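Local coordinates for protein oxidized polyvinyl alcohol hydrolase (Sphingopyxis, PDB 3WLA) that hydrolyses beta-diketones such as 4,6-nonanedione and oxidized polyvinyl alcohol, the second step in polyvinyl alcohol degradation, at residues 232-237 with 274-279. Residues are numbered along the deposited sequence; the frame is centred on the assembly and turned at random.
Sequences MVVITV and VVHVAC
T236 and H276 meet across two parallel strands: T236 OG1 lies 2.7 Å from H276 NE2, in the ring plane at its edge, a hydrogen bond in which either may donate. H276 CG stands anti to the backbone N (chi1 -177°), which carries the imidazole over toward strand 232-238, obliquely to the V234 and T236 side chains; H276 CD2 lies 4.0 Å from V234 CG1. The ring's other nitrogen, ND1, bonds to the carbonyl of G329, and bonds at both nitrogens should restrain the rotation of this buried ring. An alanine in place of H276 would probably leave T236 OG1 without this mate and open a gap against helix 257-269, where S265 and F268 touch the ring. Five backbone hydrogen bonds join the strands, in a register pairing V234 with H276 and I235 with V277. On the other face I235 and V277 lie side by side, I235 CG1 to V277 CB 4.0 Å, while I235 CG2 touches C279 SG at 3.9 Å. That sulfur continues into the disulfide with C326, and M303 and W298 of helix 292-304 touch this face. In the central sheet of this alpha/beta-hydrolase, the I235 face is thus apolar and tied to C326, while the opposite face sets a buried polar pair among apolar side chains, H276 connecting T236 with the G329 carbonyl.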
ATOM      1  N   MET A 232       9.094   6.649  -9.401  1.00 28.63           N
ATOM      2  CA  MET A 232       8.334   6.689  -8.137  1.00 28.70           C
ATOM      3  C   MET A 232       9.224   6.840  -6.935  1.00 27.91           C
ATOM      4  O   MET A 232      10.452   6.635  -7.019  1.00 28.89           O
ATOM      5  CB  MET A 232       7.551   5.373  -7.897  1.00 26.30           C
ATOM      6  CG  MET A 232       6.364   5.069  -8.790  1.00 24.41           C
ATOM      7  SD  MET A 232       5.542   3.507  -8.357  1.00 26.94           S
ATOM      8  CE  MET A 232       6.856   2.211  -8.558  1.00 24.97           C
ATOM      9  N   VAL A 233       8.589   7.186  -5.807  1.00 25.97           N
ATOM     10  CA  VAL A 233       9.269   7.240  -4.508  1.00 26.59           C
ATOM     11  C   VAL A 233       8.444   6.270  -3.597  1.00 27.22           C
ATOM     12  O   VAL A 233       7.195   6.317  -3.554  1.00 24.45           O
ATOM     13  CB  VAL A 233       9.315   8.677  -3.919  1.00 25.52           C
ATOM     14  CG1 VAL A 233       8.002   9.283  -3.920  1.00 27.42           C
ATOM     15  CG2 VAL A 233       9.892   8.657  -2.541  1.00 26.33           C
ATOM     16  N   VAL A 234       9.136   5.363  -2.927  1.00 24.48           N
ATOM     17  CA  VAL A 234       8.460   4.371  -2.071  1.00 25.41           C
ATOM     18  C   VAL A 234       9.060   4.334  -0.675  1.00 25.47           C
ATOM     19  O   VAL A 234      10.303   4.206  -0.512  1.00 25.29           O
ATOM     20  CB  VAL A 234       8.549   2.979  -2.726  1.00 25.43           C
ATOM     21  CG1 VAL A 234       7.858   1.878  -1.815  1.00 27.50           C
ATOM     22  CG2 VAL A 234       7.906   3.031  -4.109  1.00 26.05           C
ATOM     23  N   ILE A 235       8.201   4.491   0.338  1.00 24.42           N
ATOM     24  CA  ILE A 235       8.642   4.444   1.726  1.00 24.37           C
ATOM     25  C   ILE A 235       8.100   3.158   2.329  1.00 25.31           C
ATOM     26  O   ILE A 235       6.889   3.034   2.540  1.00 26.03           O
ATOM     27  CB  ILE A 235       8.118   5.656   2.532  1.00 24.45           C
ATOM     28  CG1 ILE A 235       8.691   6.955   1.951  1.00 24.94           C
ATOM     29  CG2 ILE A 235       8.473   5.502   3.987  1.00 25.34           C
ATOM     30  CD1 ILE A 235       8.107   8.181   2.512  1.00 24.20           C
ATOM     31  N   THR A 236       8.974   2.191   2.604  1.00 24.57           N
ATOM     32  CA  THR A 236       8.543   0.907   3.186  1.00 25.22           C
ATOM     33  C   THR A 236       8.715   1.061   4.679  1.00 26.15           C
ATOM     34  O   THR A 236       9.749   1.566   5.129  1.00 25.95           O
ATOM     35  CB  THR A 236       9.416  -0.278   2.703  1.00 24.42           C
ATOM     36  OG1 THR A 236       9.184  -0.495   1.320  1.00 28.08           O
ATOM     37  CG2 THR A 236       9.023  -1.564   3.432  1.00 26.32           C
ATOM     38  N   VAL A 237       7.704   0.657   5.458  1.00 24.73           N
ATOM     39  CA  VAL A 237       7.818   0.796   6.897  1.00 22.28           C
ATOM     40  C   VAL A 237       7.714  -0.593   7.561  1.00 22.92           C
ATOM     41  O   VAL A 237       6.803  -1.371   7.257  1.00 22.98           O
ATOM     42  CB  VAL A 237       6.724   1.754   7.458  1.00 22.12           C
ATOM     43  CG1 VAL A 237       6.769   1.783   8.946  1.00 19.08           C
ATOM     44  CG2 VAL A 237       6.881   3.163   6.892  1.00 21.86           C
ATOM     45  N   VAL A 274      13.486   4.476  -9.408  1.00 34.78           N
ATOM     46  CA  VAL A 274      12.623   4.501  -8.213  1.00 34.37           C
ATOM     47  C   VAL A 274      13.447   4.806  -6.936  1.00 33.75           C
ATOM     48  O   VAL A 274      14.471   4.174  -6.672  1.00 36.48           O
ATOM     49  CB  VAL A 274      11.868   3.155  -8.007  1.00 33.58           C
ATOM     50  CG1 VAL A 274      11.195   3.147  -6.619  1.00 34.56           C
ATOM     51  CG2 VAL A 274      10.792   2.961  -9.067  1.00 32.69           C
ATOM     52  N   VAL A 275      13.038   5.802  -6.173  1.00 30.17           N
ATOM     53  CA  VAL A 275      13.698   6.105  -4.929  1.00 28.89           C
ATOM     54  C   VAL A 275      12.966   5.247  -3.859  1.00 30.24           C
ATOM     55  O   VAL A 275      11.709   5.216  -3.802  1.00 28.23           O
ATOM     56  CB  VAL A 275      13.562   7.608  -4.586  1.00 30.03           C
ATOM     57  CG1 VAL A 275      13.917   7.878  -3.138  1.00 29.83           C
ATOM     58  CG2 VAL A 275      14.478   8.411  -5.473  1.00 31.75           C
ATOM     59  N   HIS A 276      13.739   4.502  -3.072  1.00 28.51           N
ATOM     60  CA  HIS A 276      13.177   3.676  -1.992  1.00 28.95           C
ATOM     61  C   HIS A 276      13.732   4.166  -0.686  1.00 27.79           C
ATOM     62  O   HIS A 276      14.929   4.476  -0.588  1.00 29.26           O
ATOM     63  CB  HIS A 276      13.523   2.173  -2.178  1.00 30.02           C
ATOM     64  CG  HIS A 276      12.902   1.304  -1.122  1.00 28.93           C
ATOM     65  ND1 HIS A 276      13.554   0.987   0.051  1.00 26.64           N
ATOM     66  CD2 HIS A 276      11.625   0.864  -0.975  1.00 26.59           C
ATOM     67  CE1 HIS A 276      12.696   0.401   0.882  1.00 29.11           C
ATOM     68  NE2 HIS A 276      11.518   0.324   0.284  1.00 25.12           N
ATOM     69  N   VAL A 277      12.862   4.284   0.318  1.00 27.54           N
ATOM     70  CA  VAL A 277      13.245   4.715   1.644  1.00 26.02           C
ATOM     71  C   VAL A 277      12.821   3.585   2.598  1.00 27.34           C
ATOM     72  O   VAL A 277      11.654   3.129   2.586  1.00 24.04           O
ATOM     73  CB  VAL A 277      12.558   6.048   2.055  1.00 27.47           C
ATOM     74  CG1 VAL A 277      12.933   6.430   3.514  1.00 27.86           C
ATOM     75  CG2 VAL A 277      12.990   7.175   1.136  1.00 29.00           C
ATOM     76  N   ALA A 278      13.783   3.098   3.376  1.00 25.84           N
ATOM     77  CA  ALA A 278      13.546   2.020   4.331  1.00 27.38           C
ATOM     78  C   ALA A 278      13.450   2.604   5.728  1.00 28.61           C
ATOM     79  O   ALA A 278      14.450   3.067   6.276  1.00 28.54           O
ATOM     80  CB  ALA A 278      14.652   0.984   4.278  1.00 26.88           C
ATOM     81  N   CYS A 279      12.240   2.565   6.297  1.00 28.17           N
ATOM     82  CA  CYS A 279      11.971   3.104   7.621  1.00 28.40           C
ATOM     83  C   CYS A 279      11.711   2.011   8.626  1.00 27.60           C
ATOM     84  O   CYS A 279      10.903   1.111   8.383  1.00 25.70           O
ATOM     85  CB  CYS A 279      10.759   4.040   7.626  1.00 31.71           C
ATOM     86  SG  CYS A 279      11.057   5.687   6.892  1.00 38.65           S
TER